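Local coordinates for major capsid protein P2 (Pseudoalteromonas phage pm2, PDB 2VVF) that forms the trimeric building block of the phage's protein capsid, as a major capsid protein with two jelly rolls in each subunit, at residues A[102-107]-A[227-232]; A[141-146]-A[169-174]; A[185-190]-A[231-236]. All blocks are in the same frame, centred on the assembly; numbering follows the deposited sequence.

Contact 1 (A[102-107]-A[227-232]). With CA (calcium ion), chain G.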
loop_
_atom_site.group_PDB
_atom_site.type_symbol
_atom_site.label_atom_id
_atom_site.label_comp_id
_atom_site.label_asym_id
_atom_site.label_seq_id
_atom_site.Cartn_x
_atom_site.Cartn_y
_atom_site.Cartn_z
ATOM N N ARG A 102 -3.535 -12.637 8.442
ATOM C CA ARG A 102 -4.605 -13.543 8.855
ATOM C C ARG A 102 -4.247 -14.338 10.106
ATOM O O ARG A 102 -5.127 -14.852 10.798
ATOM C CB ARG A 102 -4.965 -14.499 7.714
ATOM C CG ARG A 102 -5.344 -13.806 6.412
ATOM C CD ARG A 102 -5.379 -14.790 5.256
ATOM N NE ARG A 102 -6.258 -14.338 4.182
ATOM C CZ ARG A 102 -6.318 -14.904 2.981
ATOM N NH1 ARG A 102 -7.146 -14.426 2.063
ATOM N NH2 ARG A 102 -5.548 -15.945 2.701
ATOM N N MET A 103 -2.955 -14.442 10.393
ATOM C CA MET A 103 -2.489 -15.188 11.557
ATOM C C MET A 103 -2.989 -14.602 12.876
ATOM O O MET A 103 -2.872 -15.231 13.926
ATOM C CB MET A 103 -0.961 -15.281 11.552
ATOM C CG MET A 103 -0.300 -14.906 12.866
ATOM S SD MET A 103 1.497 -15.101 12.797
ATOM C CE MET A 103 2.029 -13.683 13.752
ATOM N N PHE A 104 -3.562 -13.404 12.815
ATOM C CA PHE A 104 -4.074 -12.741 14.011
ATOM C C PHE A 104 -5.582 -12.892 14.163
ATOM O O PHE A 104 -6.158 -12.443 15.155
ATOM C CB PHE A 104 -3.694 -11.261 14.008
ATOM C CG PHE A 104 -2.234 -11.010 14.243
ATOM C CD1 PHE A 104 -1.745 -10.842 15.526
ATOM C CD2 PHE A 104 -1.349 -10.946 13.182
ATOM C CE1 PHE A 104 -0.401 -10.614 15.746
ATOM C CE2 PHE A 104 -0.004 -10.716 13.395
ATOM C CZ PHE A 104 0.471 -10.548 14.677
ATOM N N ALA A 105 -6.217 -13.525 13.181
ATOM C CA ALA A 105 -7.662 -13.729 13.212
ATOM C C ALA A 105 -8.095 -14.450 14.485
ATOM O O ALA A 105 -7.348 -15.259 15.040
ATOM C CB ALA A 105 -8.121 -14.493 11.980
ATOM N N LEU A 106 -9.309 -14.155 14.943
ATOM C CA LEU A 106 -9.837 -14.767 16.154
ATOM C C LEU A 106 -10.479 -16.127 15.901
ATOM O O LEU A 106 -11.690 -16.221 15.690
ATOM C CB LEU A 106 -10.840 -13.833 16.834
ATOM C CG LEU A 106 -11.543 -14.378 18.079
ATOM C CD1 LEU A 106 -10.524 -14.873 19.094
ATOM C CD2 LEU A 106 -12.442 -13.317 18.688
ATOM N N GLY A 107 -9.666 -17.178 15.942
ATOM C CA GLY A 107 -10.169 -18.533 15.765
ATOM C C GLY A 107 -10.912 -18.904 17.042
ATOM O O GLY A 107 -10.546 -18.449 18.126
ATOM N N GLY A 227 5.903 -3.605 9.836
ATOM C CA GLY A 227 4.853 -4.607 9.690
ATOM C C GLY A 227 5.423 -5.994 9.956
ATOM O O GLY A 227 4.709 -6.992 9.892
ATOM N N ASP A 228 6.718 -6.043 10.253
ATOM C CA ASP A 228 7.398 -7.300 10.541
ATOM C C ASP A 228 7.206 -7.684 12.005
ATOM O O ASP A 228 7.634 -6.962 12.907
ATOM C CB ASP A 228 8.888 -7.189 10.215
ATOM C CG ASP A 228 9.626 -8.497 10.411
ATOM O OD1 ASP A 228 8.955 -9.537 10.587
ATOM O OD2 ASP A 228 10.874 -8.486 10.394
ATOM N N VAL A 229 6.549 -8.817 12.233
ATOM C CA VAL A 229 6.278 -9.294 13.585
ATOM C C VAL A 229 7.555 -9.609 14.360
ATOM O O VAL A 229 7.569 -9.564 15.588
ATOM C CB VAL A 229 5.315 -10.497 13.575
ATOM C CG1 VAL A 229 5.998 -11.728 12.995
ATOM C CG2 VAL A 229 4.799 -10.779 14.975
ATOM N N TYR A 230 8.622 -9.930 13.633
ATOM C CA TYR A 230 9.902 -10.279 14.244
ATOM C C TYR A 230 10.668 -9.064 14.750
ATOM O O TYR A 230 11.761 -9.193 15.302
ATOM C CB TYR A 230 10.774 -11.046 13.249
ATOM C CG TYR A 230 10.313 -12.458 12.991
ATOM C CD1 TYR A 230 10.594 -13.476 13.895
ATOM C CD2 TYR A 230 9.602 -12.778 11.840
ATOM C CE1 TYR A 230 10.179 -14.773 13.660
ATOM C CE2 TYR A 230 9.182 -14.073 11.597
ATOM C CZ TYR A 230 9.474 -15.067 12.509
ATOM O OH TYR A 230 9.062 -16.359 12.271
ATOM N N GLN A 231 10.101 -7.882 14.542
ATOM C CA GLN A 231 10.740 -6.649 14.981
ATOM C C GLN A 231 10.221 -6.283 16.365
ATOM O O GLN A 231 10.799 -5.446 17.059
ATOM C CB GLN A 231 10.453 -5.512 13.997
ATOM C CG GLN A 231 11.351 -5.489 12.768
ATOM C CD GLN A 231 12.632 -6.278 12.954
ATOM O OE1 GLN A 231 13.527 -5.867 13.691
ATOM N NE2 GLN A 231 12.743 -7.400 12.254
ATOM N N SER A 232 9.122 -6.917 16.756
ATOM C CA SER A 232 8.515 -6.667 18.055
ATOM C C SER A 232 9.400 -7.195 19.179
ATOM O O SER A 232 10.297 -8.006 18.949
ATOM C CB SER A 232 7.129 -7.313 18.129
ATOM O OG SER A 232 7.223 -8.723 18.038
HETATM CA CA CA G . -5.207 -16.538 15.493
#

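Contact 2 (A[141-146]-A[169-174]). With CA (calcium ion), chain G.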
loop_
_atom_site.group_PDB
_atom_site.type_symbol
_atom_site.label_atom_id
_atom_site.label_comp_id
_atom_site.label_asym_id
_atom_site.label_seq_id
_atom_site.Cartn_x
_atom_site.Cartn_y
_atom_site.Cartn_z
ATOM N N PRO A 141 -7.706 -20.452 18.602
ATOM C CA PRO A 141 -7.458 -19.053 18.927
ATOM C C PRO A 141 -6.061 -18.665 18.443
ATOM O O PRO A 141 -5.886 -17.646 17.778
ATOM C CB PRO A 141 -7.530 -19.043 20.452
ATOM C CG PRO A 141 -8.536 -20.104 20.771
ATOM C CD PRO A 141 -8.483 -21.128 19.657
ATOM N N SER A 142 -5.083 -19.517 18.738
ATOM C CA SER A 142 -3.709 -19.311 18.292
ATOM C C SER A 142 -3.165 -17.904 18.561
ATOM O O SER A 142 -3.436 -17.312 19.607
ATOM C CB SER A 142 -3.585 -19.664 16.808
ATOM O OG SER A 142 -2.271 -19.443 16.331
ATOM N N TRP A 143 -2.379 -17.387 17.620
ATOM C CA TRP A 143 -1.779 -16.060 17.748
ATOM C C TRP A 143 -2.830 -14.956 17.795
ATOM O O TRP A 143 -3.587 -14.767 16.845
ATOM C CB TRP A 143 -0.792 -15.800 16.607
ATOM C CG TRP A 143 0.630 -16.065 16.986
ATOM C CD1 TRP A 143 1.316 -17.236 16.833
ATOM C CD2 TRP A 143 1.529 -15.154 17.630
ATOM N NE1 TRP A 143 2.591 -17.105 17.333
ATOM C CE2 TRP A 143 2.745 -15.838 17.830
ATOM C CE3 TRP A 143 1.427 -13.823 18.045
ATOM C CZ2 TRP A 143 3.849 -15.235 18.426
ATOM C CZ3 TRP A 143 2.524 -13.229 18.642
ATOM C CH2 TRP A 143 3.720 -13.934 18.824
ATOM N N LEU A 144 -2.861 -14.223 18.902
ATOM C CA LEU A 144 -3.824 -13.145 19.084
ATOM C C LEU A 144 -3.157 -11.902 19.663
ATOM O O LEU A 144 -2.115 -11.990 20.312
ATOM C CB LEU A 144 -4.937 -13.599 20.036
ATOM C CG LEU A 144 -6.272 -14.069 19.454
ATOM C CD1 LEU A 144 -6.110 -14.588 18.040
ATOM C CD2 LEU A 144 -6.898 -15.129 20.348
ATOM N N THR A 145 -3.781 -10.748 19.446
ATOM C CA THR A 145 -3.298 -9.486 20.000
ATOM C C THR A 145 -3.982 -9.307 21.351
ATOM O O THR A 145 -5.202 -9.436 21.457
ATOM C CB THR A 145 -3.619 -8.297 19.072
ATOM O OG1 THR A 145 -2.885 -8.427 17.848
ATOM C CG2 THR A 145 -3.250 -6.984 19.743
ATOM N N MET A 146 -3.196 -9.037 22.389
ATOM C CA MET A 146 -3.750 -8.868 23.727
ATOM C C MET A 146 -3.481 -7.476 24.281
ATOM O O MET A 146 -2.424 -7.217 24.853
ATOM C CB MET A 146 -3.208 -9.944 24.672
ATOM C CG MET A 146 -3.676 -11.345 24.324
ATOM S SD MET A 146 -2.441 -12.600 24.668
ATOM C CE MET A 146 -3.022 -13.950 23.619
ATOM N N GLY A 169 7.580 -15.912 26.433
ATOM C CA GLY A 169 7.222 -16.413 25.110
ATOM C C GLY A 169 6.381 -15.418 24.319
ATOM O O GLY A 169 6.241 -15.538 23.101
ATOM N N TYR A 170 5.818 -14.439 25.016
ATOM C CA TYR A 170 4.990 -13.425 24.379
ATOM C C TYR A 170 5.848 -12.316 23.782
ATOM O O TYR A 170 7.053 -12.254 24.023
ATOM C CB TYR A 170 3.998 -12.839 25.387
ATOM C CG TYR A 170 2.855 -13.769 25.724
ATOM C CD1 TYR A 170 1.565 -13.500 25.291
ATOM C CD2 TYR A 170 3.068 -14.923 26.466
ATOM C CE1 TYR A 170 0.516 -14.351 25.592
ATOM C CE2 TYR A 170 2.028 -15.779 26.774
ATOM C CZ TYR A 170 0.753 -15.489 26.334
ATOM O OH TYR A 170 -0.288 -16.341 26.634
ATOM N N ARG A 171 5.218 -11.443 23.004
ATOM C CA ARG A 171 5.915 -10.327 22.377
ATOM C C ARG A 171 5.180 -9.026 22.659
ATOM O O ARG A 171 4.035 -9.034 23.108
ATOM C CB ARG A 171 5.993 -10.525 20.861
ATOM C CG ARG A 171 6.709 -11.787 20.416
ATOM C CD ARG A 171 7.027 -11.720 18.930
ATOM N NE ARG A 171 8.177 -12.544 18.568
ATOM C CZ ARG A 171 9.364 -12.058 18.218
ATOM N NH1 ARG A 171 9.566 -10.748 18.184
ATOM N NH2 ARG A 171 10.350 -12.885 17.902
ATOM N N ILE A 172 5.839 -7.911 22.372
ATOM C CA ILE A 172 5.234 -6.598 22.544
ATOM C C ILE A 172 5.278 -5.866 21.211
ATOM O O ILE A 172 6.352 -5.550 20.703
ATOM C CB ILE A 172 5.923 -5.783 23.650
ATOM C CG1 ILE A 172 5.735 -6.464 25.008
ATOM C CG2 ILE A 172 5.367 -4.364 23.685
ATOM C CD1 ILE A 172 6.462 -5.773 26.139
ATOM N N ALA A 173 4.105 -5.635 20.632
ATOM C CA ALA A 173 4.012 -4.953 19.348
ATOM C C ALA A 173 4.228 -3.454 19.507
ATOM O O ALA A 173 4.913 -2.829 18.696
ATOM C CB ALA A 173 2.664 -5.232 18.696
ATOM N N ALA A 174 3.638 -2.881 20.551
ATOM C CA ALA A 174 3.766 -1.452 20.794
ATOM C C ALA A 174 3.387 -1.054 22.213
ATOM O O ALA A 174 2.752 -1.815 22.937
ATOM C CB ALA A 174 2.934 -0.673 19.788
HETATM CA CA CA G . -5.207 -16.538 15.493
#

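Contact 3 (A[185-190]-A[231-236])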
loop_
_atom_site.group_PDB
_atom_site.type_symbol
_atom_site.label_atom_id
_atom_site.label_comp_id
_atom_site.label_asym_id
_atom_site.label_seq_id
_atom_site.Cartn_x
_atom_site.Cartn_y
_atom_site.Cartn_z
ATOM N N VAL A 185 10.971 10.055 25.475
ATOM C CA VAL A 185 10.943 8.747 26.109
ATOM C C VAL A 185 12.134 7.917 25.659
ATOM O O VAL A 185 12.654 8.099 24.561
ATOM C CB VAL A 185 9.614 8.009 25.831
ATOM C CG1 VAL A 185 9.632 6.615 26.455
ATOM C CG2 VAL A 185 8.433 8.822 26.346
ATOM N N GLU A 186 12.562 7.006 26.522
ATOM C CA GLU A 186 13.685 6.132 26.227
ATOM C C GLU A 186 13.294 4.711 26.608
ATOM O O GLU A 186 12.702 4.485 27.663
ATOM C CB GLU A 186 14.913 6.571 27.029
ATOM C CG GLU A 186 16.116 5.650 26.903
ATOM C CD GLU A 186 17.281 6.099 27.765
ATOM O OE1 GLU A 186 17.548 7.317 27.817
ATOM O OE2 GLU A 186 17.924 5.236 28.398
ATOM N N PHE A 187 13.597 3.758 25.736
ATOM C CA PHE A 187 13.271 2.366 26.009
ATOM C C PHE A 187 14.526 1.506 26.019
ATOM O O PHE A 187 15.350 1.585 25.112
ATOM C CB PHE A 187 12.271 1.827 24.984
ATOM C CG PHE A 187 11.921 0.380 25.185
ATOM C CD1 PHE A 187 11.017 0.000 26.165
ATOM C CD2 PHE A 187 12.511 -0.604 24.406
ATOM C CE1 PHE A 187 10.700 -1.334 26.358
ATOM C CE2 PHE A 187 12.199 -1.939 24.593
ATOM C CZ PHE A 187 11.290 -2.305 25.570
ATOM N N GLN A 188 14.672 0.686 27.053
ATOM C CA GLN A 188 15.836 -0.180 27.157
ATOM C C GLN A 188 15.513 -1.543 27.749
ATOM O O GLN A 188 14.566 -1.695 28.520
ATOM C CB GLN A 188 16.946 0.497 27.957
ATOM C CG GLN A 188 16.534 0.937 29.347
ATOM C CD GLN A 188 17.706 1.440 30.164
ATOM O OE1 GLN A 188 18.130 2.588 30.024
ATOM N NE2 GLN A 188 18.247 0.574 31.014
ATOM N N ILE A 189 16.309 -2.533 27.366
ATOM C CA ILE A 189 16.148 -3.893 27.856
ATOM C C ILE A 189 17.518 -4.407 28.268
ATOM O O ILE A 189 18.407 -4.558 27.432
ATOM C CB ILE A 189 15.515 -4.807 26.786
ATOM C CG1 ILE A 189 14.120 -4.303 26.406
ATOM C CG2 ILE A 189 15.446 -6.244 27.285
ATOM C CD1 ILE A 189 13.520 -5.010 25.214
ATOM N N ASP A 190 17.694 -4.646 29.562
ATOM C CA ASP A 190 18.968 -5.134 30.078
ATOM C C ASP A 190 20.093 -4.136 29.816
ATOM O O ASP A 190 21.186 -4.515 29.390
ATOM C CB ASP A 190 19.316 -6.489 29.455
ATOM C CG ASP A 190 18.410 -7.604 29.940
ATOM O OD1 ASP A 190 17.834 -7.469 31.040
ATOM O OD2 ASP A 190 18.277 -8.618 29.223
ATOM N N GLN A 231 10.101 -7.882 14.542
ATOM C CA GLN A 231 10.740 -6.649 14.981
ATOM C C GLN A 231 10.221 -6.283 16.365
ATOM O O GLN A 231 10.799 -5.446 17.059
ATOM C CB GLN A 231 10.453 -5.512 13.997
ATOM C CG GLN A 231 11.351 -5.489 12.768
ATOM C CD GLN A 231 12.632 -6.278 12.954
ATOM O OE1 GLN A 231 13.527 -5.867 13.691
ATOM N NE2 GLN A 231 12.743 -7.400 12.254
ATOM N N SER A 232 9.122 -6.917 16.756
ATOM C CA SER A 232 8.515 -6.667 18.055
ATOM C C SER A 232 9.400 -7.195 19.179
ATOM O O SER A 232 10.297 -8.006 18.949
ATOM C CB SER A 232 7.129 -7.313 18.129
ATOM O OG SER A 232 7.223 -8.723 18.038
ATOM N N VAL A 233 9.139 -6.729 20.395
ATOM C CA VAL A 233 9.907 -7.149 21.558
ATOM C C VAL A 233 9.569 -8.580 21.972
ATOM O O VAL A 233 8.431 -8.881 22.332
ATOM C CB VAL A 233 9.716 -6.175 22.738
ATOM C CG1 VAL A 233 10.467 -6.669 23.966
ATOM C CG2 VAL A 233 10.161 -4.772 22.355
ATOM N N LEU A 234 10.566 -9.458 21.927
ATOM C CA LEU A 234 10.377 -10.843 22.336
ATOM C C LEU A 234 10.675 -10.960 23.825
ATOM O O LEU A 234 11.822 -10.836 24.250
ATOM C CB LEU A 234 11.294 -11.779 21.548
ATOM C CG LEU A 234 11.264 -13.238 22.018
ATOM C CD1 LEU A 234 9.833 -13.753 22.080
ATOM C CD2 LEU A 234 12.117 -14.121 21.122
ATOM N N LEU A 235 9.630 -11.173 24.616
ATOM C CA LEU A 235 9.782 -11.281 26.060
ATOM C C LEU A 235 10.527 -12.549 26.469
ATOM O O LEU A 235 9.934 -13.508 26.964
ATOM C CB LEU A 235 8.427 -11.166 26.754
ATOM C CG LEU A 235 7.769 -9.792 26.578
ATOM C CD1 LEU A 235 6.367 -9.771 27.161
ATOM C CD2 LEU A 235 8.626 -8.700 27.198
ATOM N N ASP A 236 11.839 -12.526 26.247
ATOM C CA ASP A 236 12.727 -13.636 26.570
ATOM C C ASP A 236 12.726 -13.915 28.067
ATOM O O ASP A 236 12.872 -13.000 28.880
ATOM C CB ASP A 236 14.153 -13.305 26.119
ATOM C CG ASP A 236 14.986 -14.544 25.845
ATOM O OD1 ASP A 236 15.378 -15.231 26.812
ATOM O OD2 ASP A 236 15.276 -14.814 24.663
#

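Contact 1 (A[102-107]-A[227-232])
Met103 and Val229 reach toward each other tip to tip, the terminal methyl CE of Met103 lying 4.2 Å from CG2 of Val229. The same valine methyl is also met by Phe104, whose CZ stands 4.3 Å from CG2 of Val229. The methyl sits at the edge of the phenyl ring, near its plane, so the aromatic face is not what the valine touches. One branch of Val229 therefore serves two neighbouring side chains of 102-107, and the contact is purely apolar and small. With chi1 at 70°, Val229 turns CG2 anti to its own backbone N and points it at those two side chains, while CG1 takes the crowded position between N and the carbonyl carbon. Met103 is extended at chi2 and bent at chi3.

Both segments are shaped by bonds of their own. A type I turn from Arg102 to Ala105 puts Met103 and Phe104 at its corner, and just past them Ala105 O binds the calcium ion at 2.5 Å. In 227-232, Val229 begins a short 3-10 segment. Asp228 OD1 accepts from Tyr230 N at 3.1 Å, an Asx turn in which the donor lies well above the carboxylate plane. Asp228 OD2 takes Gln231 NE2 at 2.9 Å and also forms a salt bridge with Arg102 of the second subunit. Val229 O accepts from both the N and the OG of Ser232.

Segment 227-232 lies in the C-terminal jelly roll and the turn in the N-terminal one, so the contact joins the two domains. Met261 of strand 252-263 packs against both Phe104 and Val229, as does Met90 from a loop, while Trp143 and Thr145 of strand 143-154 touch Met103 and Phe104 respectively.

Contact 2 (A[141-146]-A[169-174])
Met146 meets Tyr170 through its sulfur, and its side chain can be followed outward from the strand. CB points toward 169-174; CG then lies anti to the carbonyl carbon, chi1 -67°, and a bend at chi2 carries SD to the tyrosine. The side chain also touches Leu56 of strand 54-59; SD and CE meet Tyr170. SD stands 3.6 Å from CE1 of Tyr170. The sulfur is 4.9 Å from the ring centroid and lies 83° off the ring normal, so this is a Met-aromatic contact made at the edge, in the plane of the ring. The terminal CE reaches the same corner, 4.1 Å from CE1 of Tyr170.

A separate contact joins Trp143 and Arg171. CH2 of Trp143 is 4.0 Å from both CG and CD of Arg171, an oblique approach with the indole and guanidinium planes 40° apart. The arginine offers its aliphatic stem to the indole, whereas NH1 is hydrogen-bonded to Ser232 OG.

At the backbone of Trp143, its carbonyl O and that of Pro141 bind the calcium ion, together with Ala105 O. Backbone oxygens thus hold the metal, while side chains join the segments by dispersion and sulfur-aromatic packing.

Contact 3 (A[185-190]-A[231-236])
Phe187 and Ile189 share Val233 as their partner, a small, buried apolar contact between the two sheets of the C-terminal jelly roll. Strand 182-189 belongs to the four-stranded sheet, and strand 233-234 to the sheet that contains strand 171-178. Val185 faces Ile177 of that second sheet, and Glu186 forms a backbone hydrogen bond with Lys245 of neighbouring strand 242-248.

Phe187 is the first to touch 231-236. Its CB points toward that segment, and with chi1 at 178° CG swings anti to the backbone N, carrying CE2 to 4.1 Å from CG2 of Val233. The methyl approaches the ring obliquely. Phe223 of the same chain meets the Phe187 ring and touches Val233, and Met1 of the second subunit packs on both residues, close to a trimer interface.

Gln188 turns its side chain off to Lys245, in keeping with the alternation of a beta strand. Ile189 points back toward 231-236 and also touches Leu242 and Trp194; its CD1 meets CG1 of Val233 tip to tip at 3.7 Å, dividing the valine's two methyls between two residues. Asp190 then leaves the strand, its OD1 accepting from Gln240 N and Asp241 N.

In space the three contacts lead from the calcium site into the C-terminal jelly roll. Contacts 1 and 2 have centres about 8 Å apart and share the calcium ion, each supplying part of its backbone-oxygen shell; contact 2 is nested within the loop that contact 1 closes. The pair Ser232 OG and Arg171 NH1, 3.1 Å apart, ties these two contacts together. Contact 3, its centre about 15 Å from that of contact 2, is tied to it by strand pairing, with Ile172 N 2.8 Å from Val233 O. Contacts 1 and 3 share Gln231 and Ser232, although their centres are about 18 Å apart, and both touch the second subunit.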